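PDB 2F1N: cytolethal distending toxin subunit B from Escherichia coli, which nicks DNA as the endonuclease subunit of a tripartite toxin, very probably damaging the DNA of intoxicated cells and so arresting them at G2/M. Local coordinates for residues I208-A213 / L237-V242; L178-L183 / G227-F232; P125-G130 / I149-N154; N22-S27 / I250-F255. All blocks are in the same frame, centred on the assembly; numbering follows the deposited sequence.

Contact 1 (I208-A213 / L237-V242); sequences ISPAAA and LQAGIV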
loop_
_atom_site.group_PDB
_atom_site.type_symbol
_atom_site.label_atom_id
_atom_site.label_comp_id
_atom_site.label_asym_id
_atom_site.label_seq_id
_atom_site.Cartn_x
_atom_site.Cartn_y
_atom_site.Cartn_z
ATOM N N ILE A 208 6.512 10.781 -3.044
ATOM C CA ILE A 208 7.347 10.777 -1.831
ATOM C C ILE A 208 8.222 9.529 -1.877
ATOM O O ILE A 208 7.739 8.419 -1.682
ATOM C CB ILE A 208 6.445 10.837 -0.551
ATOM C CG1 ILE A 208 5.449 11.985 -0.666
ATOM C CG2 ILE A 208 7.263 11.011 0.763
ATOM C CD1 ILE A 208 4.209 11.766 0.148
ATOM N N SER A 209 9.518 9.710 -2.114
ATOM C CA SER A 209 10.416 8.567 -2.345
ATOM C C SER A 209 11.665 8.725 -1.528
ATOM O O SER A 209 12.084 9.861 -1.252
ATOM C CB SER A 209 10.782 8.422 -3.829
ATOM O OG SER A 209 11.252 9.656 -4.325
ATOM N N PRO A 210 12.279 7.599 -1.141
ATOM C CA PRO A 210 13.501 7.674 -0.328
ATOM C C PRO A 210 14.719 7.988 -1.212
ATOM O O PRO A 210 14.747 7.740 -2.405
ATOM C CB PRO A 210 13.597 6.281 0.301
ATOM C CG PRO A 210 13.004 5.348 -0.734
ATOM C CD PRO A 210 11.899 6.199 -1.433
ATOM N N ALA A 211 15.749 8.553 -0.601
ATOM C CA ALA A 211 16.929 8.863 -1.374
ATOM C C ALA A 211 17.708 7.598 -1.846
ATOM O O ALA A 211 18.409 7.594 -2.918
ATOM C CB ALA A 211 17.783 9.849 -0.625
ATOM N N ALA A 212 17.500 6.501 -1.128
ATOM C CA ALA A 212 18.245 5.277 -1.344
ATOM C C ALA A 212 17.498 4.310 -2.229
ATOM O O ALA A 212 16.302 4.499 -2.466
ATOM C CB ALA A 212 18.562 4.638 0.015
ATOM N N ALA A 213 18.202 3.266 -2.686
ATOM C CA ALA A 213 17.604 2.189 -3.415
ATOM C C ALA A 213 16.682 1.394 -2.498
ATOM O O ALA A 213 16.910 1.352 -1.255
ATOM C CB ALA A 213 18.670 1.287 -3.940
ATOM N N LEU A 237 5.756 15.351 4.052
ATOM C CA LEU A 237 6.067 13.939 4.286
ATOM C C LEU A 237 7.384 13.569 3.693
ATOM O O LEU A 237 7.792 14.135 2.676
ATOM C CB LEU A 237 4.980 13.016 3.709
ATOM C CG LEU A 237 3.582 13.179 4.285
ATOM C CD1 LEU A 237 2.569 12.459 3.363
ATOM C CD2 LEU A 237 3.537 12.613 5.719
ATOM N N GLN A 238 8.055 12.599 4.320
ATOM C CA GLN A 238 9.305 12.085 3.765
ATOM C C GLN A 238 9.328 10.566 3.821
ATOM O O GLN A 238 8.699 9.943 4.669
ATOM C CB GLN A 238 10.550 12.682 4.471
ATOM C CG GLN A 238 10.634 14.219 4.290
ATOM C CD GLN A 238 11.783 14.711 3.392
ATOM O OE1 GLN A 238 11.545 15.267 2.300
ATOM N NE2 GLN A 238 13.023 14.555 3.871
ATOM N N ALA A 239 9.999 9.976 2.865
ATOM C CA ALA A 239 10.150 8.500 2.830
ATOM C C ALA A 239 11.559 8.080 3.237
ATOM O O ALA A 239 12.534 8.769 2.912
ATOM C CB ALA A 239 9.886 8.011 1.408
ATOM N N GLY A 240 11.693 6.937 3.902
ATOM C CA GLY A 240 13.020 6.419 4.196
ATOM C C GLY A 240 13.021 4.911 4.212
ATOM O O GLY A 240 11.944 4.292 4.190
ATOM N N ILE A 241 14.215 4.311 4.251
ATOM C CA ILE A 241 14.286 2.853 4.267
ATOM C C ILE A 241 14.121 2.393 5.714
ATOM O O ILE A 241 14.901 2.819 6.591
ATOM C CB ILE A 241 15.631 2.365 3.691
ATOM C CG1 ILE A 241 15.913 2.931 2.290
ATOM C CG2 ILE A 241 15.621 0.796 3.674
ATOM C CD1 ILE A 241 14.733 2.737 1.272
ATOM N N VAL A 242 13.071 1.601 6.010
ATOM C CA VAL A 242 12.915 1.104 7.366
ATOM C C VAL A 242 14.033 0.043 7.528
ATOM O O VAL A 242 14.201 -0.797 6.659
ATOM C CB VAL A 242 11.558 0.396 7.629
ATOM C CG1 VAL A 242 11.462 0.018 9.115
ATOM C CG2 VAL A 242 10.373 1.291 7.227
HETATM O O HOH W 1 11.302 11.680 0.957
HETATM O O HOH W 2 15.287 9.139 2.330
#

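Contact 2 (L178-L183 / G227-F232); sequences LNWMIL and GNSVAF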
loop_
_atom_site.group_PDB
_atom_site.type_symbol
_atom_site.label_atom_id
_atom_site.label_comp_id
_atom_site.label_asym_id
_atom_site.label_seq_id
_atom_site.Cartn_x
_atom_site.Cartn_y
_atom_site.Cartn_z
ATOM N N LEU A 178 -11.180 13.549 -0.620
ATOM C CA LEU A 178 -10.390 12.730 0.294
ATOM C C LEU A 178 -8.898 12.877 -0.020
ATOM O O LEU A 178 -8.479 13.071 -1.188
ATOM C CB LEU A 178 -10.821 11.250 0.160
ATOM C CG LEU A 178 -12.252 10.874 0.624
ATOM C CD1 LEU A 178 -12.591 9.389 0.206
ATOM C CD2 LEU A 178 -12.458 11.067 2.168
ATOM N N ASN A 179 -8.065 12.845 1.009
ATOM C CA ASN A 179 -6.635 12.791 0.774
ATOM C C ASN A 179 -6.253 11.348 0.565
ATOM O O ASN A 179 -6.532 10.535 1.417
ATOM C CB ASN A 179 -5.879 13.352 1.974
ATOM C CG ASN A 179 -6.153 14.847 2.159
ATOM O OD1 ASN A 179 -5.949 15.615 1.245
ATOM N ND2 ASN A 179 -6.633 15.240 3.339
ATOM N N TRP A 180 -5.623 11.053 -0.565
ATOM C CA TRP A 180 -5.258 9.651 -0.868
ATOM C C TRP A 180 -3.756 9.439 -0.946
ATOM O O TRP A 180 -2.977 10.372 -1.258
ATOM C CB TRP A 180 -5.954 9.166 -2.134
ATOM C CG TRP A 180 -5.937 10.076 -3.344
ATOM C CD1 TRP A 180 -6.951 10.910 -3.727
ATOM C CD2 TRP A 180 -4.911 10.207 -4.346
ATOM N NE1 TRP A 180 -6.626 11.542 -4.902
ATOM C CE2 TRP A 180 -5.396 11.122 -5.321
ATOM C CE3 TRP A 180 -3.633 9.607 -4.554
ATOM C CZ2 TRP A 180 -4.654 11.502 -6.463
ATOM C CZ3 TRP A 180 -2.893 9.977 -5.711
ATOM C CH2 TRP A 180 -3.416 10.899 -6.654
ATOM N N MET A 181 -3.330 8.192 -0.668
ATOM C CA MET A 181 -1.924 7.866 -0.772
ATOM C C MET A 181 -1.835 6.489 -1.406
ATOM O O MET A 181 -2.499 5.583 -0.945
ATOM C CB MET A 181 -1.247 7.833 0.597
ATOM C CG MET A 181 0.247 7.670 0.406
ATOM S SD MET A 181 1.215 7.581 1.922
ATOM C CE MET A 181 0.779 9.129 2.707
ATOM N N ILE A 182 -1.040 6.380 -2.461
ATOM C CA ILE A 182 -0.795 5.074 -3.098
ATOM C C ILE A 182 0.617 4.615 -2.689
ATOM O O ILE A 182 1.617 5.300 -2.960
ATOM C CB ILE A 182 -0.862 5.203 -4.630
ATOM C CG1 ILE A 182 -2.159 5.925 -5.097
ATOM C CG2 ILE A 182 -0.757 3.778 -5.234
ATOM C CD1 ILE A 182 -2.174 6.334 -6.584
ATOM N N LEU A 183 0.711 3.449 -2.062
ATOM C CA LEU A 183 1.989 2.941 -1.540
ATOM C C LEU A 183 2.268 1.672 -2.309
ATOM O O LEU A 183 1.408 0.797 -2.380
ATOM C CB LEU A 183 1.801 2.558 -0.073
ATOM C CG LEU A 183 1.611 3.749 0.881
ATOM C CD1 LEU A 183 0.712 3.386 2.113
ATOM C CD2 LEU A 183 3.015 4.149 1.348
ATOM N N GLY A 227 -2.011 12.444 -2.886
ATOM C CA GLY A 227 -2.754 13.331 -3.748
ATOM C C GLY A 227 -4.127 13.704 -3.229
ATOM O O GLY A 227 -4.558 13.223 -2.185
ATOM N N ASN A 228 -4.794 14.600 -3.956
ATOM C CA ASN A 228 -6.150 14.990 -3.658
ATOM C C ASN A 228 -6.785 15.454 -4.965
ATOM O O ASN A 228 -6.225 16.316 -5.676
ATOM C CB ASN A 228 -6.194 16.141 -2.631
ATOM C CG ASN A 228 -7.585 16.419 -2.174
ATOM O OD1 ASN A 228 -8.486 16.783 -2.966
ATOM N ND2 ASN A 228 -7.811 16.231 -0.866
ATOM N N SER A 229 -7.919 14.855 -5.306
ATOM C CA SER A 229 -8.468 15.041 -6.655
ATOM C C SER A 229 -9.195 16.368 -6.859
ATOM O O SER A 229 -9.521 16.715 -8.010
ATOM C CB SER A 229 -9.377 13.896 -7.043
ATOM O OG SER A 229 -8.591 12.693 -6.979
ATOM N N VAL A 230 -9.464 17.079 -5.771
ATOM C CA VAL A 230 -10.140 18.389 -5.923
ATOM C C VAL A 230 -9.329 19.541 -5.385
ATOM O O VAL A 230 -9.361 20.652 -5.969
ATOM C CB VAL A 230 -11.605 18.398 -5.468
ATOM C CG1 VAL A 230 -12.410 17.507 -6.402
ATOM C CG2 VAL A 230 -11.734 17.920 -4.131
ATOM N N ALA A 231 -8.592 19.312 -4.311
ATOM C CA ALA A 231 -7.775 20.395 -3.769
ATOM C C ALA A 231 -6.525 19.881 -3.104
ATOM O O ALA A 231 -6.512 19.586 -1.928
ATOM C CB ALA A 231 -8.571 21.269 -2.805
ATOM N N PHE A 232 -5.472 19.838 -3.881
ATOM C CA PHE A 232 -4.206 19.348 -3.418
ATOM C C PHE A 232 -3.357 20.442 -2.787
ATOM O O PHE A 232 -3.146 21.490 -3.392
ATOM C CB PHE A 232 -3.423 18.743 -4.573
ATOM C CG PHE A 232 -2.113 18.173 -4.148
ATOM C CD1 PHE A 232 -2.076 17.116 -3.243
ATOM C CD2 PHE A 232 -0.909 18.729 -4.593
ATOM C CE1 PHE A 232 -0.858 16.598 -2.803
ATOM C CE2 PHE A 232 0.310 18.201 -4.150
ATOM C CZ PHE A 232 0.331 17.146 -3.271
HETATM O O HOH W 3 -9.340 13.085 -3.741
HETATM O O HOH W 4 -2.963 14.637 -0.151
HETATM O O HOH W 5 -4.224 17.911 -0.033
#

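Contact 3 (P125-G130 / I149-N154); sequences PVRQGG and IAMRNN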
loop_
_atom_site.group_PDB
_atom_site.type_symbol
_atom_site.label_atom_id
_atom_site.label_comp_id
_atom_site.label_asym_id
_atom_site.label_seq_id
_atom_site.Cartn_x
_atom_site.Cartn_y
_atom_site.Cartn_z
ATOM N N PRO A 125 -7.637 -3.766 -12.611
ATOM C CA PRO A 125 -6.347 -3.593 -13.268
ATOM C C PRO A 125 -6.506 -2.683 -14.463
ATOM O O PRO A 125 -7.568 -2.699 -15.104
ATOM C CB PRO A 125 -6.024 -5.010 -13.789
ATOM C CG PRO A 125 -6.759 -5.926 -12.837
ATOM C CD PRO A 125 -8.033 -5.183 -12.472
ATOM N N VAL A 126 -5.472 -1.934 -14.760
ATOM C CA VAL A 126 -5.513 -0.972 -15.873
ATOM C C VAL A 126 -4.873 -1.514 -17.130
ATOM O O VAL A 126 -4.891 -0.850 -18.176
ATOM C CB VAL A 126 -4.861 0.369 -15.488
ATOM C CG1 VAL A 126 -5.066 1.373 -16.589
ATOM C CG2 VAL A 126 -5.497 0.893 -14.170
ATOM N N ARG A 127 -4.365 -2.737 -17.057
ATOM C CA ARG A 127 -3.683 -3.368 -18.191
ATOM C C ARG A 127 -3.841 -4.885 -18.061
ATOM O O ARG A 127 -3.836 -5.431 -16.950
ATOM C CB ARG A 127 -2.187 -2.978 -18.144
ATOM C CG ARG A 127 -1.340 -3.362 -19.343
ATOM C CD ARG A 127 0.072 -2.834 -19.284
ATOM N NE ARG A 127 0.097 -1.373 -19.439
ATOM C CZ ARG A 127 1.162 -0.673 -19.810
ATOM N NH1 ARG A 127 2.312 -1.280 -20.075
ATOM N NH2 ARG A 127 1.078 0.636 -19.928
ATOM N N GLN A 128 -3.972 -5.581 -19.191
ATOM C CA GLN A 128 -3.941 -7.035 -19.150
ATOM C C GLN A 128 -2.668 -7.541 -18.503
ATOM O O GLN A 128 -1.563 -7.107 -18.840
ATOM C CB GLN A 128 -4.083 -7.628 -20.549
ATOM C CG GLN A 128 -5.332 -8.476 -20.692
ATOM C CD GLN A 128 -5.416 -9.128 -22.062
ATOM O OE1 GLN A 128 -5.061 -10.303 -22.212
ATOM N NE2 GLN A 128 -5.864 -8.370 -23.067
ATOM N N GLY A 129 -2.849 -8.436 -17.541
ATOM C CA GLY A 129 -1.751 -8.936 -16.729
ATOM C C GLY A 129 -1.314 -8.043 -15.571
ATOM O O GLY A 129 -0.375 -8.380 -14.847
ATOM N N GLY A 130 -1.980 -6.904 -15.400
ATOM C CA GLY A 130 -1.687 -6.024 -14.274
ATOM C C GLY A 130 -2.448 -6.496 -13.039
ATOM O O GLY A 130 -3.341 -7.345 -13.146
ATOM N N ILE A 149 3.471 -3.624 -13.145
ATOM C CA ILE A 149 4.113 -4.757 -13.828
ATOM C C ILE A 149 5.584 -4.482 -14.002
ATOM O O ILE A 149 5.978 -3.340 -14.288
ATOM C CB ILE A 149 3.456 -4.974 -15.189
ATOM C CG1 ILE A 149 1.977 -5.334 -15.027
ATOM C CG2 ILE A 149 4.237 -6.134 -15.992
ATOM C CD1 ILE A 149 1.176 -5.105 -16.341
ATOM N N ALA A 150 6.416 -5.522 -13.821
ATOM C CA ALA A 150 7.837 -5.335 -14.049
ATOM C C ALA A 150 8.067 -5.519 -15.552
ATOM O O ALA A 150 8.292 -6.627 -16.066
ATOM C CB ALA A 150 8.675 -6.330 -13.215
ATOM N N MET A 151 7.932 -4.428 -16.270
ATOM C CA MET A 151 8.112 -4.437 -17.730
ATOM C C MET A 151 8.505 -3.045 -18.112
ATOM O O MET A 151 8.322 -2.105 -17.337
ATOM C CB MET A 151 6.811 -4.811 -18.473
ATOM C CG MET A 151 5.706 -3.751 -18.414
ATOM S SD MET A 151 4.158 -4.323 -19.034
ATOM C CE MET A 151 4.526 -4.154 -20.852
ATOM N N ARG A 152 9.037 -2.903 -19.325
ATOM C CA ARG A 152 9.275 -1.568 -19.832
ATOM C C ARG A 152 7.969 -0.877 -20.114
ATOM O O ARG A 152 6.992 -1.512 -20.519
ATOM C CB ARG A 152 10.182 -1.609 -21.067
ATOM C CG ARG A 152 11.600 -2.134 -20.775
ATOM C CD ARG A 152 12.379 -1.380 -19.727
ATOM N NE ARG A 152 13.669 -2.034 -19.468
ATOM C CZ ARG A 152 14.856 -1.437 -19.561
ATOM N NH1 ARG A 152 14.938 -0.154 -19.904
ATOM N NH2 ARG A 152 15.964 -2.134 -19.316
ATOM N N ASN A 153 7.973 0.428 -19.876
ATOM C CA ASN A 153 6.814 1.266 -20.151
ATOM C C ASN A 153 5.516 0.619 -19.579
ATOM O O ASN A 153 4.560 0.209 -20.273
ATOM C CB ASN A 153 6.818 1.629 -21.652
ATOM C CG ASN A 153 8.023 2.544 -22.014
ATOM O OD1 ASN A 153 8.027 3.737 -21.670
ATOM N ND2 ASN A 153 9.066 1.979 -22.665
ATOM N N ASN A 154 5.549 0.487 -18.258
ATOM C CA ASN A 154 4.513 -0.256 -17.541
ATOM C C ASN A 154 3.292 0.570 -17.147
ATOM O O ASN A 154 3.082 1.708 -17.640
ATOM C CB ASN A 154 5.153 -0.932 -16.321
ATOM C CG ASN A 154 5.436 0.050 -15.163
ATOM O OD1 ASN A 154 5.195 1.279 -15.262
ATOM N ND2 ASN A 154 5.954 -0.485 -14.058
HETATM O O HOH W 6 2.448 2.990 -20.470
#

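Contact 4 (N22-S27 / I250-F255); sequences NLQGAS and ISSDHF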
loop_
_atom_site.group_PDB
_atom_site.type_symbol
_atom_site.label_atom_id
_atom_site.label_comp_id
_atom_site.label_asym_id
_atom_site.label_seq_id
_atom_site.Cartn_x
_atom_site.Cartn_y
_atom_site.Cartn_z
ATOM N N ASN A 22 7.269 -5.000 -0.481
ATOM C CA ASN A 22 7.036 -6.129 -1.356
ATOM C C ASN A 22 7.817 -7.277 -0.716
ATOM O O ASN A 22 9.057 -7.257 -0.667
ATOM C CB ASN A 22 7.584 -5.789 -2.755
ATOM C CG ASN A 22 7.501 -6.943 -3.749
ATOM O OD1 ASN A 22 7.453 -8.090 -3.367
ATOM N ND2 ASN A 22 7.518 -6.624 -5.038
ATOM N N LEU A 23 7.098 -8.232 -0.157
ATOM C CA LEU A 23 7.782 -9.239 0.633
ATOM C C LEU A 23 8.157 -10.464 -0.180
ATOM O O LEU A 23 8.770 -11.394 0.385
ATOM C CB LEU A 23 7.044 -9.555 1.932
ATOM C CG LEU A 23 5.642 -10.127 1.989
ATOM C CD1 LEU A 23 5.713 -11.639 1.701
ATOM C CD2 LEU A 23 5.008 -9.895 3.337
ATOM N N GLN A 24 7.862 -10.440 -1.484
ATOM C CA GLN A 24 8.300 -11.495 -2.408
ATOM C C GLN A 24 7.926 -12.857 -1.849
ATOM O O GLN A 24 8.767 -13.782 -1.792
ATOM C CB GLN A 24 9.806 -11.374 -2.660
ATOM C CG GLN A 24 10.130 -10.200 -3.567
ATOM C CD GLN A 24 11.567 -10.282 -4.152
ATOM O OE1 GLN A 24 12.501 -10.713 -3.469
ATOM N NE2 GLN A 24 11.710 -9.916 -5.416
ATOM N N GLY A 25 6.645 -12.966 -1.476
ATOM C CA GLY A 25 6.120 -14.109 -0.777
ATOM C C GLY A 25 5.405 -14.996 -1.775
ATOM O O GLY A 25 5.070 -14.581 -2.890
ATOM N N ALA A 26 5.120 -16.209 -1.319
ATOM C CA ALA A 26 4.421 -17.208 -2.111
ATOM C C ALA A 26 3.416 -17.793 -1.148
ATOM O O ALA A 26 3.710 -17.902 0.050
ATOM C CB ALA A 26 5.396 -18.301 -2.544
ATOM N N SER A 27 2.252 -18.173 -1.661
ATOM C CA SER A 27 1.145 -18.592 -0.779
ATOM C C SER A 27 1.478 -19.751 0.167
ATOM O O SER A 27 0.976 -19.822 1.276
ATOM C CB SER A 27 -0.148 -18.844 -1.566
ATOM O OG SER A 27 0.119 -19.375 -2.858
ATOM N N ILE A 250 16.492 -10.939 5.469
ATOM C CA ILE A 250 15.141 -11.380 5.155
ATOM C C ILE A 250 15.168 -11.845 3.711
ATOM O O ILE A 250 15.932 -11.346 2.876
ATOM C CB ILE A 250 14.090 -10.254 5.345
ATOM C CG1 ILE A 250 14.266 -9.575 6.703
ATOM C CG2 ILE A 250 12.659 -10.823 5.191
ATOM C CD1 ILE A 250 13.360 -8.340 6.930
ATOM N N SER A 251 14.326 -12.812 3.428
ATOM C CA SER A 251 14.289 -13.434 2.134
ATOM C C SER A 251 13.473 -12.589 1.142
ATOM O O SER A 251 12.733 -13.155 0.330
ATOM C CB SER A 251 13.688 -14.841 2.302
ATOM O OG SER A 251 14.173 -15.717 1.301
ATOM N N SER A 252 13.578 -11.247 1.231
ATOM C CA SER A 252 13.075 -10.352 0.157
ATOM C C SER A 252 14.152 -9.416 -0.394
ATOM O O SER A 252 14.934 -8.828 0.370
ATOM C CB SER A 252 11.883 -9.448 0.584
ATOM O OG SER A 252 11.388 -8.782 -0.599
ATOM N N ASP A 253 14.137 -9.225 -1.706
ATOM C CA ASP A 253 15.095 -8.330 -2.338
ATOM C C ASP A 253 14.623 -6.878 -2.252
ATOM O O ASP A 253 15.357 -5.980 -2.644
ATOM C CB ASP A 253 15.332 -8.717 -3.795
ATOM C CG ASP A 253 15.982 -10.091 -3.937
ATOM O OD1 ASP A 253 16.617 -10.583 -2.989
ATOM O OD2 ASP A 253 15.941 -10.723 -5.002
ATOM N N HIS A 254 13.404 -6.663 -1.729
ATOM C CA HIS A 254 12.898 -5.301 -1.483
ATOM C C HIS A 254 12.932 -4.951 -0.019
ATOM O O HIS A 254 12.688 -5.791 0.860
ATOM C CB HIS A 254 11.440 -5.170 -1.993
ATOM C CG HIS A 254 11.319 -5.282 -3.481
ATOM N ND1 HIS A 254 11.123 -4.190 -4.293
ATOM C CD2 HIS A 254 11.378 -6.362 -4.305
ATOM C CE1 HIS A 254 11.038 -4.590 -5.550
ATOM N NE2 HIS A 254 11.197 -5.906 -5.584
ATOM N N PHE A 255 13.207 -3.688 0.259
ATOM C CA PHE A 255 13.267 -3.214 1.628
ATOM C C PHE A 255 11.977 -2.470 1.900
ATOM O O PHE A 255 11.445 -1.848 0.984
ATOM C CB PHE A 255 14.398 -2.213 1.743
ATOM C CG PHE A 255 15.689 -2.650 1.089
ATOM C CD1 PHE A 255 16.163 -3.955 1.206
ATOM C CD2 PHE A 255 16.425 -1.729 0.350
ATOM C CE1 PHE A 255 17.347 -4.346 0.575
ATOM C CE2 PHE A 255 17.617 -2.110 -0.289
ATOM C CZ PHE A 255 18.082 -3.408 -0.164
HETATM O O HOH W 7 9.345 -2.787 -0.533
HETATM O O HOH W 8 10.576 -7.867 -7.890
#

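Contact 1 (I208-A213 / L237-V242)
Pro210 and Ala239 mark the closest approach of two backbones that run in nearly the same direction, 15° apart, with their CA atoms separated by 4.7 Å. The polar link between them is made by water. One molecule donates to Ser209 O and accepts from Ala239 N, and a second accepts from Ala211 N and donates to Ala239 O. Both backbone groups of Ala239 are thus satisfied, whereas those of Gln238 and Gly240 pair with the neighbouring strand 257-261. Pro210 CA adds a CH...O contact to Ala239 O at 3.6 Å. Strand 237-241 is an outermost strand of the eight-stranded sheet, and 208-213 continues from strand 205-208 at the margin of the six-stranded one, so the contact joins the rims of the two sheets of the DNase I-like sandwich. The small methyl of Ala239 suits this close approach: its CB lies 3.5 Å from Pro210 N, against the peptide bond that Ser209 forms with the proline. Toward the buried end, Ile208 and Leu237 cross obliquely, CD1 of the isoleucine meeting CD1 of the leucine at 3.7 Å, while Ile208 CG2 lies 3.6 Å from Ala239 N. At the other end, the chi2 of Ile241 (-51°) directs CD1 to Pro210 CG at 3.7 Å, the two side chains crossing at about a right angle. Ala212 CB covers Ile241 CG1 at 3.9 Å.

Contact 2 (L178-L183 / G227-F232)
Trp180 lays its indole over the backbone of Gly227, its partner in an antiparallel hydrogen-bonded pair: Trp180 N donates to Gly227 O and Gly227 N to Trp180 O. From CB, a chi1 of 46° sets CG between the backbone N and the carbonyl carbon, 3.6 Å from Gly227 O. CD1 and CD2 also border that oxygen, and CE2 comes to Gly227 C at 3.6 Å. Farther out, CZ2 and CH2 lie against Gly227 CA, which stands 3.6 Å from the centroid of the six-membered ring and only 3° off its normal, a CH-pi contact. Glycine suits the place because it has no CB to hold the ring off. On the five-membered ring, NE1 donates to Ser229 OG at 3.1 Å, and that hydroxyl is also bonded to Tyr164 O of helix 156-168, whose Phe167 ring meets the indole nearly parallel. Beside the pair, Asn228 ND2 donates to Asn179 OD1 at 2.9 Å from above the carbonyl plane, while Asn179 ND2 binds Asp12. Asn228 OD1 accepts from Val230 N, an Asx turn, and also from Ala231 N, completing an Asx motif. An aromatic side chain covering its cross-strand glycine is a recognised pairing of antiparallel sheets, here in the six-stranded sheet of the sandwich.

Contact 3 (P125-G130 / I149-N154)
Arg127 reaches toward Asn153 with CG anti to the backbone N (chi1 -171°) and CD extended beyond it, after which chi3 of -69° bends the chain. The guanidinium so placed donates from NH1 to Asn153 O at 2.7 Å; the bond is in plane for both groups and uses a lone pair of the oxygen. NH2 donates a hydrogen bond to a water that itself donates to Asn154 O. Asn154 C lies 3.3 Å above one face of the guanidinium, offset toward its rim, and Met151 CE sits at the edge, 3.7 Å from NH1. Arginine suits this surface site, where one flat, charged group on a long arm serves one carbonyl directly and a second through water. The two loops lie at one end of the six-stranded sheet of the DNase I-like fold: 125-130 connects strands 119-123 and 133-138, whereas the loop 149-154 leads from strand 141-147 to helix 156-168. The first makes a type II turn from Arg127 to Gly130, with Gly129 taking the positive phi. Against it rests Ile149, whose CD1 meets Gly130 CA at 3.6 Å and Arg127 CD at 3.9 Å. Asn154 ND2 closes the second loop by donating to Ile149 O at 2.9 Å, while its OD1 accepts from Arg188, the first residue of the nuclear localization signal.

Contact 4 (N22-S27 / I250-F255)
His254 carries the amide of Asn22 over one face of its imidazole, the planes stacked 11° apart with ND2 3.8 Å above the ring and offset toward the rim. At the ring edge stands the amide of Gln24, turned 74° to it, and a water lies in the plane, 3.1 Å from His254 NE2. Ser252, Asp253 and His254 form the Ser-Asp-His motif found near the C terminus of DNase I-like enzymes; its closeness to Asn22 of strand 18-25 is consistent with the active-site end of the sandwich. The imidazole is held from its other nitrogen, ND1, by Asp222, and Asn22 ND2 bonds to Glu55 and Asp185, so both flat groups are fixed in rotation by acids. Asn22 OD1 accepts from Gln24 N, an Asx turn. With its long chain, Gln24 can reach the backbone of 250-255: OE1 accepts from Asp253 N at 2.8 Å, the donor standing above the carbonyl plane. Serine suits position 252 because its small hydroxyl can both give and receive. With OG anti to its backbone N (chi1 -172°), Ser252 donates to Asn22 O at 2.8 Å, and the same OG accepts from His254 N at 3.1 Å, closing an ST turn.

Contact 4 opens first, at 22-27 on strand 18-25, and closes last, at 250-255, so the other three are nested inside its loop. Contact 3 comes next and closes locally, joining two loops at one end of the six-stranded sheet before contacts 2 and 1 open. These two cross, 208-213 falling between 178-183 and 227-232, with 237-242 after both. Contact 2 works within the six-stranded sheet, contact 1 ties its margin to the eight-stranded sheet, and contact 4 joins strand 18-25 of the latter to the loop before its neighbour, strand 257-261. Leu237 CD1 on Met181 CE links contacts 1 and 2, and Phe255 packs on Ala213 and Ile241, joining contacts 1 and 4.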